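Local coordinates for lipoprotein (Colwellia psychrerythraea, PDB 3O0Y), which is of unknown function but is a putative lipoprotein, possibly related to the MA-clan metallopeptidases, at residues T113-G118 / K293-S298; F122-I127 / M131-F136; H445-L450 / A468-W473; A474-Q479 / F578-F583. All coordinates share one frame; numbering follows the deposited sequence.

Contact 1 of 4, residues T113-G118 / K293-S298; sequences TRYFAG and KQLGDS
Arg114 and Gln294 meet where the last turns of two helices come together: helix 100-117 runs out at Gly118 and helix 284-296 near Asp297. Both of these terminal residues have positive phi. The Gln294 amide nitrogen NE2 lies over one face of the Arg114 guanidinium, 3.6 Å from NH2, and the two planes are 31° apart. The two groups do not bond to each other. Instead, both are held by Asp290, whose OD1 takes a salt bridge from Arg114 NH2 and a hydrogen bond from Gln294 NE2. Gln294 lies with CG beside its backbone N (chi1 -60°), and a further bend at chi2 brings the amide back between Arg114 and Tyr115. Its oxygen OE1 sits at the edge of the Tyr115 ring, 3.5 Å from CD1. The amide and ring planes are 42° apart. Further along the ring, the Leu295 methyl CD2 packs 3.6 Å from Tyr115 OH. That hydroxyl is also hydrogen-bonded to Trp130 O, which fixes the far end of the ring. A water lies 3.0 Å from Gln294 O and 3.0 Å from Tyr115 OH; the latter bond is weak, and the water's protons have further acceptors in reach.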
loop_
_atom_site.group_PDB
_atom_site.type_symbol
_atom_site.label_atom_id
_atom_site.label_comp_id
_atom_site.label_asym_id
_atom_site.label_seq_id
_atom_site.Cartn_x
_atom_site.Cartn_y
_atom_site.Cartn_z
ATOM N N THR A 113 -12.169 11.347 -6.851
ATOM C CA THR A 113 -13.299 10.652 -7.420
ATOM C C THR A 113 -12.931 10.130 -8.825
ATOM O O THR A 113 -13.345 9.036 -9.267
ATOM C CB THR A 113 -14.563 11.489 -7.393
ATOM O OG1 THR A 113 -14.329 12.805 -7.947
ATOM C CG2 THR A 113 -15.117 11.604 -5.950
ATOM N N ARG A 114 -12.128 10.899 -9.565
ATOM C CA ARG A 114 -11.606 10.398 -10.864
ATOM C C ARG A 114 -10.612 9.219 -10.675
ATOM O O ARG A 114 -10.628 8.273 -11.435
ATOM C CB ARG A 114 -10.919 11.506 -11.650
ATOM C CG ARG A 114 -10.028 11.103 -12.820
ATOM C CD ARG A 114 -10.697 10.316 -13.956
ATOM N NE ARG A 114 -9.686 9.957 -14.955
ATOM C CZ ARG A 114 -8.788 8.986 -14.809
ATOM N NH1 ARG A 114 -8.802 8.198 -13.702
ATOM N NH2 ARG A 114 -7.879 8.827 -15.748
ATOM N N TYR A 115 -9.825 9.265 -9.621
ATOM C CA TYR A 115 -8.891 8.190 -9.327
ATOM C C TYR A 115 -9.676 6.906 -9.071
ATOM O O TYR A 115 -9.361 5.870 -9.641
ATOM C CB TYR A 115 -8.111 8.540 -8.075
ATOM C CG TYR A 115 -7.185 7.492 -7.543
ATOM C CD1 TYR A 115 -5.985 7.227 -8.161
ATOM C CD2 TYR A 115 -7.462 6.814 -6.346
ATOM C CE1 TYR A 115 -5.068 6.364 -7.614
ATOM C CE2 TYR A 115 -6.528 5.953 -5.785
ATOM C CZ TYR A 115 -5.347 5.718 -6.433
ATOM O OH TYR A 115 -4.418 4.904 -5.895
ATOM N N PHE A 116 -10.757 6.965 -8.321
ATOM C CA PHE A 116 -11.588 5.767 -8.083
ATOM C C PHE A 116 -12.536 5.400 -9.223
ATOM O O PHE A 116 -12.947 4.290 -9.256
ATOM C CB PHE A 116 -12.359 5.904 -6.838
ATOM C CG PHE A 116 -11.508 5.930 -5.592
ATOM C CD1 PHE A 116 -10.651 4.838 -5.301
ATOM C CD2 PHE A 116 -11.505 7.028 -4.756
ATOM C CE1 PHE A 116 -9.786 4.899 -4.181
ATOM C CE2 PHE A 116 -10.726 7.088 -3.645
ATOM C CZ PHE A 116 -9.847 6.016 -3.348
ATOM N N ALA A 117 -12.822 6.326 -10.138
ATOM C CA ALA A 117 -13.532 5.975 -11.368
ATOM C C ALA A 117 -12.648 5.207 -12.327
ATOM O O ALA A 117 -13.174 4.500 -13.189
ATOM C CB ALA A 117 -14.111 7.265 -12.104
ATOM N N GLY A 118 -11.334 5.446 -12.301
ATOM C CA GLY A 118 -10.428 4.828 -13.249
ATOM C C GLY A 118 -10.454 5.547 -14.589
ATOM O O GLY A 118 -11.342 6.351 -14.862
ATOM N N LYS A 293 0.423 8.819 -14.308
ATOM C CA LYS A 293 -0.303 9.977 -13.721
ATOM C C LYS A 293 -0.910 9.653 -12.326
ATOM O O LYS A 293 -0.729 10.423 -11.348
ATOM C CB LYS A 293 -1.374 10.451 -14.684
ATOM C CG LYS A 293 -2.073 11.664 -14.020
ATOM C CD LYS A 293 -2.761 12.685 -14.878
ATOM C CE LYS A 293 -3.034 13.961 -13.984
ATOM N NZ LYS A 293 -1.809 14.697 -13.401
ATOM N N GLN A 294 -1.594 8.517 -12.199
ATOM C CA GLN A 294 -2.334 8.226 -10.979
ATOM C C GLN A 294 -1.453 7.733 -9.837
ATOM O O GLN A 294 -1.748 8.005 -8.672
ATOM C CB GLN A 294 -3.420 7.156 -11.228
ATOM C CG GLN A 294 -4.507 7.488 -12.255
ATOM C CD GLN A 294 -5.148 8.805 -12.121
ATOM O OE1 GLN A 294 -5.481 9.289 -11.006
ATOM N NE2 GLN A 294 -5.340 9.451 -13.286
ATOM N N LEU A 295 -0.461 6.923 -10.171
ATOM C CA LEU A 295 0.387 6.290 -9.149
ATOM C C LEU A 295 1.786 6.909 -9.027
ATOM O O LEU A 295 2.453 6.816 -7.976
ATOM C CB LEU A 295 0.430 4.776 -9.434
ATOM C CG LEU A 295 -0.919 4.032 -9.355
ATOM C CD1 LEU A 295 -0.723 2.573 -9.824
ATOM C CD2 LEU A 295 -1.481 4.110 -7.882
ATOM N N GLY A 296 2.308 7.494 -10.102
ATOM C CA GLY A 296 3.520 8.270 -9.994
ATOM C C GLY A 296 3.356 9.735 -9.812
ATOM O O GLY A 296 4.352 10.421 -9.575
ATOM N N ASP A 297 2.119 10.226 -9.942
ATOM C CA ASP A 297 1.767 11.645 -9.948
ATOM C C ASP A 297 2.708 12.463 -10.845
ATOM O O ASP A 297 3.300 13.478 -10.445
ATOM C CB ASP A 297 1.772 12.156 -8.485
ATOM C CG ASP A 297 0.954 13.415 -8.276
ATOM O OD1 ASP A 297 0.422 14.001 -9.251
ATOM O OD2 ASP A 297 0.954 13.878 -7.107
ATOM N N SER A 298 2.881 11.974 -12.075
ATOM C CA SER A 298 3.756 12.566 -13.000
ATOM C C SER A 298 3.138 12.585 -14.422
ATOM O O SER A 298 2.369 11.684 -14.803
ATOM C CB SER A 298 5.097 11.825 -13.011
ATOM O OG SER A 298 6.080 12.413 -13.939
HETATM O O HOH W 1 -2.350 7.085 -5.928
#

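Contact 2 of 4, residues F122-I127 / M131-F136; sequences FNIGYI and MGLSPF
Tyr126 and Ser134 form the hydrogen-bonded pair of a short antiparallel hairpin. Tyr126 N donates to Ser134 O at 3.1 Å, and Ser134 N donates to Tyr126 O at 2.9 Å. The N-H...O angles are 156° and 151°. Both backbone groups of each residue are therefore used within the pair. The next pair, Ile127 with Leu133, is non-hydrogen-bonded, and the backbone groups of Ile127 bond outside the hairpin: N to Glu76 OE1 and O to Arg46 NH2. Gly125 has positive phi and comes close to the opposing strand, its CA 3.2 Å from Ser134 O in a CA-H...O contact. Its own N and O are taken by Asp188 and Lys184. On one face of the hairpin the Tyr126 ring lies over Ser134 CB, with CE2 3.5 Å away. Tyr126 CG stands between the backbone N and the carbonyl carbon (chi1 73°), which turns the ring across the partner strand. Its hydroxyl bonds to Asp128 OD1. A water 2.8 Å from Ser134 OG reaches Tyr126 OH only weakly. Gly132 O, 3.1 Å from Ser134 OG, is a possible second partner, but the proton is not settled. On the other face Leu133 CD1 packs 4.2 Å from Ile127 CD1 and touches Ile124 O, which bonds to Arg80. Helix 73-92 borders the hairpin through Glu76 and Arg80, while helix 284-296 meets Leu133 and Pro135 through Tyr287.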
loop_
_atom_site.group_PDB
_atom_site.type_symbol
_atom_site.label_atom_id
_atom_site.label_comp_id
_atom_site.label_asym_id
_atom_site.label_seq_id
_atom_site.Cartn_x
_atom_site.Cartn_y
_atom_site.Cartn_z
ATOM N N PHE A 122 -11.095 2.655 -20.100
ATOM C CA PHE A 122 -10.847 1.269 -19.731
ATOM C C PHE A 122 -11.934 0.753 -18.762
ATOM O O PHE A 122 -12.012 1.232 -17.597
ATOM C CB PHE A 122 -9.492 1.148 -19.046
ATOM C CG PHE A 122 -8.314 1.407 -19.966
ATOM C CD1 PHE A 122 -7.591 0.361 -20.506
ATOM C CD2 PHE A 122 -7.997 2.727 -20.371
ATOM C CE1 PHE A 122 -6.526 0.615 -21.406
ATOM C CE2 PHE A 122 -6.966 2.967 -21.262
ATOM C CZ PHE A 122 -6.203 1.907 -21.752
ATOM N N ASN A 123 -12.675 -0.265 -19.164
ATOM C CA ASN A 123 -13.607 -0.918 -18.275
ATOM C C ASN A 123 -13.082 -2.184 -17.622
ATOM O O ASN A 123 -13.781 -2.789 -16.797
ATOM C CB ASN A 123 -14.930 -1.179 -18.964
ATOM C CG ASN A 123 -14.842 -2.252 -19.990
ATOM O OD1 ASN A 123 -13.776 -2.613 -20.408
ATOM N ND2 ASN A 123 -16.001 -2.756 -20.439
ATOM N N ILE A 124 -11.830 -2.522 -17.942
ATOM C CA ILE A 124 -11.153 -3.689 -17.407
ATOM C C ILE A 124 -10.719 -3.559 -15.959
ATOM O O ILE A 124 -10.837 -2.485 -15.341
ATOM C CB ILE A 124 -9.950 -4.100 -18.322
ATOM C CG1 ILE A 124 -8.913 -2.953 -18.563
ATOM C CG2 ILE A 124 -10.462 -4.532 -19.713
ATOM C CD1 ILE A 124 -8.335 -2.198 -17.334
ATOM N N GLY A 125 -10.288 -4.679 -15.397
ATOM C CA GLY A 125 -9.796 -4.655 -14.031
ATOM C C GLY A 125 -10.847 -4.423 -12.969
ATOM O O GLY A 125 -12.027 -4.742 -13.155
ATOM N N TYR A 126 -10.442 -3.795 -11.869
ATOM C CA TYR A 126 -11.361 -3.544 -10.773
ATOM C C TYR A 126 -10.832 -2.323 -10.050
ATOM O O TYR A 126 -9.650 -2.049 -10.147
ATOM C CB TYR A 126 -11.462 -4.746 -9.806
ATOM C CG TYR A 126 -10.240 -4.942 -8.915
ATOM C CD1 TYR A 126 -10.197 -4.425 -7.634
ATOM C CD2 TYR A 126 -9.067 -5.506 -9.415
ATOM C CE1 TYR A 126 -9.072 -4.571 -6.838
ATOM C CE2 TYR A 126 -7.925 -5.670 -8.589
ATOM C CZ TYR A 126 -7.926 -5.147 -7.327
ATOM O OH TYR A 126 -6.774 -5.193 -6.521
ATOM N N ILE A 127 -11.717 -1.593 -9.359
ATOM C CA ILE A 127 -11.320 -0.422 -8.541
ATOM C C ILE A 127 -10.912 -0.846 -7.147
ATOM O O ILE A 127 -11.682 -1.502 -6.433
ATOM C CB ILE A 127 -12.429 0.621 -8.418
ATOM C CG1 ILE A 127 -12.890 1.114 -9.815
ATOM C CG2 ILE A 127 -11.979 1.790 -7.537
ATOM C CD1 ILE A 127 -11.718 1.591 -10.723
ATOM N N MET A 131 -5.309 1.406 -4.590
ATOM C CA MET A 131 -4.561 1.606 -5.830
ATOM C C MET A 131 -5.356 2.193 -6.958
ATOM O O MET A 131 -4.777 2.508 -7.996
ATOM C CB MET A 131 -3.907 0.266 -6.297
ATOM C CG MET A 131 -2.457 0.365 -6.756
ATOM S SD MET A 131 -1.528 -1.063 -7.361
ATOM C CE MET A 131 -2.251 -1.084 -9.008
ATOM N N GLY A 132 -6.648 2.438 -6.736
ATOM C CA GLY A 132 -7.525 2.877 -7.821
ATOM C C GLY A 132 -7.667 1.780 -8.858
ATOM O O GLY A 132 -7.741 0.591 -8.514
ATOM N N LEU A 133 -7.644 2.160 -10.142
ATOM C CA LEU A 133 -7.810 1.161 -11.183
ATOM C C LEU A 133 -6.656 0.163 -11.125
ATOM O O LEU A 133 -5.485 0.551 -11.237
ATOM C CB LEU A 133 -7.870 1.789 -12.556
ATOM C CG LEU A 133 -8.003 0.879 -13.804
ATOM C CD1 LEU A 133 -9.242 -0.021 -13.754
ATOM C CD2 LEU A 133 -7.932 1.748 -15.101
ATOM N N SER A 134 -6.997 -1.126 -11.035
ATOM C CA SER A 134 -6.012 -2.162 -10.907
ATOM C C SER A 134 -6.299 -3.177 -12.033
ATOM O O SER A 134 -7.406 -3.547 -12.191
ATOM C CB SER A 134 -6.154 -2.795 -9.562
ATOM O OG SER A 134 -5.902 -1.843 -8.530
ATOM N N PRO A 135 -5.265 -3.654 -12.717
ATOM C CA PRO A 135 -5.547 -4.325 -14.030
ATOM C C PRO A 135 -6.001 -5.758 -13.969
ATOM O O PRO A 135 -6.666 -6.221 -14.927
ATOM C CB PRO A 135 -4.197 -4.236 -14.738
ATOM C CG PRO A 135 -3.155 -4.125 -13.663
ATOM C CD PRO A 135 -3.817 -3.315 -12.577
ATOM N N PHE A 136 -5.639 -6.508 -12.933
ATOM C CA PHE A 136 -5.881 -7.973 -12.905
ATOM C C PHE A 136 -6.680 -8.360 -11.657
ATOM O O PHE A 136 -6.135 -8.341 -10.518
ATOM C CB PHE A 136 -4.569 -8.702 -12.986
ATOM C CG PHE A 136 -3.738 -8.306 -14.197
ATOM C CD1 PHE A 136 -4.255 -8.382 -15.483
ATOM C CD2 PHE A 136 -2.470 -7.809 -14.043
ATOM C CE1 PHE A 136 -3.511 -7.955 -16.560
ATOM C CE2 PHE A 136 -1.713 -7.373 -15.150
ATOM C CZ PHE A 136 -2.247 -7.449 -16.403
HETATM O O HOH W 2 -4.098 -3.092 -6.821
#

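Contact 3 of 4, residues H445-L450 / A468-W473; sequences HWQIAL and AYTEGW
Gln447 reaches from helix 444-452 to three side chains of helix 467-483: Tyr469, Thr470 and Trp473. The helices run roughly antiparallel, with 143° between directions and 10.4 Å between the axes of the short segments. The sequence HEANPGHH, which runs into helix 444-452, resembles the histidine-glutamate motifs of MA-clan metallopeptidases, consistent with a peptidase-like site. His444 touches Thr470 and Glu471. The aliphatic part of Gln447 packs on the indole, with CB 3.5 Å from Trp473 CD1. Gln447 CG makes an off-centre CH-pi contact with the five-membered ring of Trp473, 4.2 Å from its centroid. The glutamine extends with CG anti to the backbone N (chi1 177°), and the bend at chi2 carries the amide off the indole toward Tyr469. There NE2 meets the edge of the phenol ring, 3.7 Å from CE2, with the amide and ring planes nearly perpendicular. On the other side of the amide, OE1 rests 3.6 Å from the Thr470 methyl CG2. The polar links run through water: one donates to Gln447 OE1 and to Thr470 O, each at 2.8 Å. A second accepts from Gln447 NE2 at 3.1 Å and donates to Tyr469 OH. That hydroxyl is also bonded to Val587 O, and Trp473 NE1 to Pro442 O. The buried amide thus makes its polar links across the contact through two waters, while its carbon chain packs on Trp473 and Tyr469.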
loop_
_atom_site.group_PDB
_atom_site.type_symbol
_atom_site.label_atom_id
_atom_site.label_comp_id
_atom_site.label_asym_id
_atom_site.label_seq_id
_atom_site.Cartn_x
_atom_site.Cartn_y
_atom_site.Cartn_z
ATOM N N HIS A 445 3.285 5.726 9.715
ATOM C CA HIS A 445 2.384 5.921 10.853
ATOM C C HIS A 445 2.209 7.413 11.164
ATOM O O HIS A 445 1.086 7.938 11.299
ATOM C CB HIS A 445 2.856 5.167 12.102
ATOM C CG HIS A 445 1.978 5.464 13.286
ATOM N ND1 HIS A 445 0.691 4.968 13.353
ATOM C CD2 HIS A 445 2.110 6.339 14.322
ATOM C CE1 HIS A 445 0.095 5.466 14.441
ATOM N NE2 HIS A 445 0.923 6.323 15.041
ATOM N N TRP A 446 3.315 8.150 11.242
ATOM C CA TRP A 446 3.253 9.531 11.618
ATOM C C TRP A 446 2.367 10.284 10.586
ATOM O O TRP A 446 1.504 11.073 10.965
ATOM C CB TRP A 446 4.652 10.123 11.729
ATOM C CG TRP A 446 4.733 11.420 12.499
ATOM C CD1 TRP A 446 4.875 12.680 11.976
ATOM C CD2 TRP A 446 4.805 11.564 13.910
ATOM N NE1 TRP A 446 5.016 13.585 12.977
ATOM C CE2 TRP A 446 4.961 12.942 14.174
ATOM C CE3 TRP A 446 4.755 10.660 14.977
ATOM C CZ2 TRP A 446 5.067 13.449 15.458
ATOM C CZ3 TRP A 446 4.864 11.174 16.235
ATOM C CH2 TRP A 446 5.078 12.536 16.475
ATOM N N GLN A 447 2.588 10.006 9.317
ATOM C CA GLN A 447 1.901 10.722 8.233
ATOM C C GLN A 447 0.447 10.347 8.176
ATOM O O GLN A 447 -0.430 11.247 8.244
ATOM C CB GLN A 447 2.593 10.484 6.912
ATOM C CG GLN A 447 1.965 11.093 5.700
ATOM C CD GLN A 447 0.902 10.221 5.118
ATOM O OE1 GLN A 447 1.181 9.154 4.598
ATOM N NE2 GLN A 447 -0.350 10.774 5.057
ATOM N N ILE A 448 0.185 9.045 8.145
ATOM C CA ILE A 448 -1.238 8.568 8.039
ATOM C C ILE A 448 -2.083 8.991 9.248
ATOM O O ILE A 448 -3.204 9.444 9.130
ATOM C CB ILE A 448 -1.255 7.057 7.816
ATOM C CG1 ILE A 448 -0.851 6.787 6.370
ATOM C CG2 ILE A 448 -2.627 6.386 8.149
ATOM C CD1 ILE A 448 -0.524 5.372 6.072
ATOM N N ALA A 449 -1.545 8.842 10.439
ATOM C CA ALA A 449 -2.226 9.246 11.622
ATOM C C ALA A 449 -2.504 10.746 11.685
ATOM O O ALA A 449 -3.628 11.188 12.018
ATOM C CB ALA A 449 -1.398 8.769 12.894
ATOM N N LEU A 450 -1.519 11.570 11.294
ATOM C CA LEU A 450 -1.788 13.012 11.178
ATOM C C LEU A 450 -2.900 13.291 10.161
ATOM O O LEU A 450 -3.731 14.141 10.403
ATOM C CB LEU A 450 -0.507 13.809 10.892
ATOM C CG LEU A 450 0.423 13.977 12.067
ATOM C CD1 LEU A 450 1.819 14.545 11.592
ATOM C CD2 LEU A 450 -0.225 14.903 13.209
ATOM N N ALA A 468 2.161 8.650 -4.665
ATOM C CA ALA A 468 3.403 9.390 -4.757
ATOM C C ALA A 468 3.614 10.186 -3.483
ATOM O O ALA A 468 4.699 10.176 -2.917
ATOM C CB ALA A 468 3.430 10.269 -5.996
ATOM N N TYR A 469 2.559 10.754 -2.970
ATOM C CA TYR A 469 2.652 11.465 -1.675
ATOM C C TYR A 469 3.047 10.510 -0.550
ATOM O O TYR A 469 3.920 10.804 0.273
ATOM C CB TYR A 469 1.340 12.195 -1.345
ATOM C CG TYR A 469 1.368 12.890 -0.016
ATOM C CD1 TYR A 469 1.599 14.220 0.112
ATOM C CD2 TYR A 469 1.082 12.159 1.115
ATOM C CE1 TYR A 469 1.609 14.829 1.352
ATOM C CE2 TYR A 469 1.144 12.740 2.363
ATOM C CZ TYR A 469 1.349 14.061 2.474
ATOM O OH TYR A 469 1.358 14.659 3.740
ATOM N N THR A 470 2.298 9.441 -0.432
ATOM C CA THR A 470 2.358 8.501 0.677
ATOM C C THR A 470 3.687 7.750 0.676
ATOM O O THR A 470 4.351 7.733 1.728
ATOM C CB THR A 470 1.138 7.544 0.737
ATOM O OG1 THR A 470 -0.058 8.346 0.746
ATOM C CG2 THR A 470 1.223 6.671 2.043
ATOM N N GLU A 471 4.098 7.184 -0.442
ATOM C CA GLU A 471 5.338 6.501 -0.513
ATOM C C GLU A 471 6.504 7.465 -0.581
ATOM O O GLU A 471 7.546 7.158 0.045
ATOM C CB GLU A 471 5.338 5.579 -1.735
ATOM C CG GLU A 471 4.211 4.606 -1.711
ATOM C CD GLU A 471 4.138 3.700 -0.436
ATOM O OE1 GLU A 471 5.071 3.654 0.438
ATOM O OE2 GLU A 471 3.058 3.081 -0.286
ATOM N N GLY A 472 6.363 8.603 -1.281
ATOM C CA GLY A 472 7.395 9.565 -1.332
ATOM C C GLY A 472 7.679 10.165 0.039
ATOM O O GLY A 472 8.861 10.358 0.410
ATOM N N TRP A 473 6.625 10.385 0.829
ATOM C CA TRP A 473 6.807 10.900 2.193
ATOM C C TRP A 473 7.657 9.913 3.016
ATOM O O TRP A 473 8.568 10.325 3.733
ATOM C CB TRP A 473 5.441 11.122 2.899
ATOM C CG TRP A 473 5.718 11.377 4.403
ATOM C CD1 TRP A 473 5.704 10.468 5.378
ATOM C CD2 TRP A 473 6.365 12.545 4.940
ATOM N NE1 TRP A 473 6.236 11.005 6.525
ATOM C CE2 TRP A 473 6.627 12.285 6.275
ATOM C CE3 TRP A 473 6.639 13.792 4.437
ATOM C CZ2 TRP A 473 7.247 13.224 7.096
ATOM C CZ3 TRP A 473 7.265 14.722 5.239
ATOM C CH2 TRP A 473 7.490 14.451 6.557
HETATM O O HOH W 3 3.589 7.782 4.384
HETATM O O HOH W 4 -0.641 13.743 5.878
#

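Contact 4 of 4, residues A474-Q479 / F578-F583; sequences ALYSEQ and FDLAEF
Tyr476 OH is gripped by two polar groups, His584 NE2 and Arg567 NH1, both hydrogen-bonded to it. Between them they fix the end of a long side chain that crosses from helix 467-483 to the start of helix 580-588. Around the same oxygen the contact is apolar. Leu580 CD1 lies 3.7 Å from Tyr476 OH. Phe583 CE2 lies 3.9 Å from it and 4.3 Å from Tyr476 CZ. The hydroxyl meets Phe583 at the edge of the ring, near its plane. With CG anti to the backbone N (chi1 167°), the Tyr476 ring points toward helix 580-588. The backbones stay well apart, with 12.8 Å between the CA atoms of Tyr476 and Phe583, and little surface is buried. The receiving helix is capped at its first turn. Asp579 is the N-cap residue, and its OD2 accepts from Glu582 N at 3.0 Å with an N-H...O angle of 150°. The donor approaches on the anti side of the carboxylate, 19° out of its plane. Helix 555-574 covers the same region, with Ile563 touching Tyr476 and Arg567 touching Phe583. The bond from Glu582 N to Asp579 OD2 is a classic helix N-cap, and Tyr476 joins helix 467-483 to the N-terminal turn of helix 580-588 in a mainly helical fold.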
loop_
_atom_site.group_PDB
_atom_site.type_symbol
_atom_site.label_atom_id
_atom_site.label_comp_id
_atom_site.label_asym_id
_atom_site.label_seq_id
_atom_site.Cartn_x
_atom_site.Cartn_y
_atom_site.Cartn_z
ATOM N N ALA A 474 7.314 8.633 2.957
ATOM C CA ALA A 474 7.985 7.664 3.836
ATOM C C ALA A 474 9.457 7.545 3.444
ATOM O O ALA A 474 10.320 7.497 4.298
ATOM C CB ALA A 474 7.291 6.295 3.814
ATOM N N LEU A 475 9.760 7.561 2.136
ATOM C CA LEU A 475 11.165 7.555 1.706
ATOM C C LEU A 475 11.910 8.834 2.100
ATOM O O LEU A 475 13.077 8.779 2.585
ATOM C CB LEU A 475 11.218 7.273 0.173
ATOM C CG LEU A 475 12.545 6.952 -0.467
ATOM C CD1 LEU A 475 13.210 5.725 0.241
ATOM C CD2 LEU A 475 12.356 6.786 -2.003
ATOM N N TYR A 476 11.236 10.009 1.989
ATOM C CA TYR A 476 11.786 11.267 2.503
ATOM C C TYR A 476 12.082 11.175 3.992
ATOM O O TYR A 476 13.150 11.640 4.400
ATOM C CB TYR A 476 10.853 12.438 2.168
ATOM C CG TYR A 476 11.162 13.700 2.900
ATOM C CD1 TYR A 476 12.106 14.587 2.428
ATOM C CD2 TYR A 476 10.474 14.045 4.024
ATOM C CE1 TYR A 476 12.438 15.759 3.173
ATOM C CE2 TYR A 476 10.785 15.203 4.758
ATOM C CZ TYR A 476 11.717 16.087 4.291
ATOM O OH TYR A 476 12.062 17.202 5.111
ATOM N N SER A 477 11.174 10.559 4.789
ATOM C CA SER A 477 11.275 10.324 6.261
ATOM C C SER A 477 12.571 9.615 6.589
ATOM O O SER A 477 13.232 9.936 7.597
ATOM C CB SER A 477 10.151 9.321 6.769
ATOM O OG SER A 477 9.096 10.204 6.802
ATOM N N GLU A 478 12.918 8.655 5.767
ATOM C CA GLU A 478 14.130 7.874 5.967
ATOM C C GLU A 478 15.388 8.752 5.880
ATOM O O GLU A 478 16.369 8.529 6.612
ATOM C CB GLU A 478 14.209 6.703 4.981
ATOM C CG GLU A 478 13.143 5.579 5.210
ATOM C CD GLU A 478 13.180 4.522 4.112
ATOM O OE1 GLU A 478 14.122 3.650 4.119
ATOM O OE2 GLU A 478 12.271 4.512 3.241
ATOM N N GLN A 479 15.339 9.728 4.986
ATOM C CA GLN A 479 16.452 10.682 4.855
ATOM C C GLN A 479 16.447 11.668 5.984
ATOM O O GLN A 479 17.486 11.975 6.548
ATOM C CB GLN A 479 16.452 11.443 3.522
ATOM C CG GLN A 479 17.604 12.422 3.427
ATOM C CD GLN A 479 17.645 13.036 2.015
ATOM O OE1 GLN A 479 17.601 12.287 1.021
ATOM N NE2 GLN A 479 17.776 14.339 1.934
ATOM N N PHE A 578 14.476 29.848 6.925
ATOM C CA PHE A 578 13.905 28.496 6.737
ATOM C C PHE A 578 13.769 27.775 8.069
ATOM O O PHE A 578 14.717 27.693 8.828
ATOM C CB PHE A 578 14.665 27.683 5.686
ATOM C CG PHE A 578 14.102 26.298 5.475
ATOM C CD1 PHE A 578 13.043 26.050 4.585
ATOM C CD2 PHE A 578 14.652 25.236 6.162
ATOM C CE1 PHE A 578 12.511 24.750 4.450
ATOM C CE2 PHE A 578 14.130 23.978 6.041
ATOM C CZ PHE A 578 13.050 23.747 5.155
ATOM N N ASP A 579 12.603 27.158 8.310
ATOM C CA ASP A 579 12.390 26.339 9.492
ATOM C C ASP A 579 11.810 24.994 9.084
ATOM O O ASP A 579 10.693 24.908 8.503
ATOM C CB ASP A 579 11.424 27.019 10.427
ATOM C CG ASP A 579 11.332 26.279 11.711
ATOM O OD1 ASP A 579 12.320 26.329 12.473
ATOM O OD2 ASP A 579 10.369 25.526 11.895
ATOM N N LEU A 580 12.589 23.945 9.260
ATOM C CA LEU A 580 12.156 22.640 8.798
ATOM C C LEU A 580 10.873 22.201 9.486
ATOM O O LEU A 580 10.072 21.520 8.927
ATOM C CB LEU A 580 13.299 21.633 9.020
ATOM C CG LEU A 580 13.083 20.241 8.451
ATOM C CD1 LEU A 580 13.040 20.220 6.948
ATOM C CD2 LEU A 580 14.224 19.300 9.051
ATOM N N ALA A 581 10.672 22.562 10.764
ATOM C CA ALA A 581 9.431 22.215 11.449
ATOM C C ALA A 581 8.204 22.759 10.742
ATOM O O ALA A 581 7.163 22.055 10.637
ATOM C CB ALA A 581 9.453 22.681 12.923
ATOM N N GLU A 582 8.284 24.013 10.296
ATOM C CA GLU A 582 7.168 24.610 9.510
ATOM C C GLU A 582 6.972 23.949 8.222
ATOM O O GLU A 582 5.850 23.750 7.837
ATOM C CB GLU A 582 7.406 26.077 9.245
ATOM C CG GLU A 582 7.381 26.915 10.532
ATOM C CD GLU A 582 7.560 28.406 10.264
ATOM O OE1 GLU A 582 7.672 28.839 9.087
ATOM O OE2 GLU A 582 7.545 29.151 11.270
ATOM N N PHE A 583 8.048 23.568 7.535
ATOM C CA PHE A 583 7.932 22.852 6.275
ATOM C C PHE A 583 7.211 21.533 6.481
ATOM O O PHE A 583 6.362 21.172 5.707
ATOM C CB PHE A 583 9.330 22.600 5.679
ATOM C CG PHE A 583 9.336 21.763 4.437
ATOM C CD1 PHE A 583 8.961 22.356 3.245
ATOM C CD2 PHE A 583 9.782 20.457 4.405
ATOM C CE1 PHE A 583 8.874 21.611 2.049
ATOM C CE2 PHE A 583 9.726 19.708 3.226
ATOM C CZ PHE A 583 9.299 20.319 2.018
#

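In the fold
From the N terminus, helix 100-117 leads into the hairpin of contact 2, which closes a very short loop. Contact 1 closes a much longer one, of 174 intervening residues, and that loop encloses contact 2. The two touch: Tyr115 OH lies 3.2 Å from Met131 O, a probable hydrogen bond. Contacts 3 and 4 follow in series. Contact 3 joins helix 444-452 to helix 467-483 over a short connection, and contact 4 carries that second helix on to helix 580-588, near the C terminus. Contact 1 also meets contact 3, where Asp297 packs on Ala468. The N-terminal helices are thereby tied to the C-terminal ones, while contacts 2 and 4 lie on opposite sides of the centre.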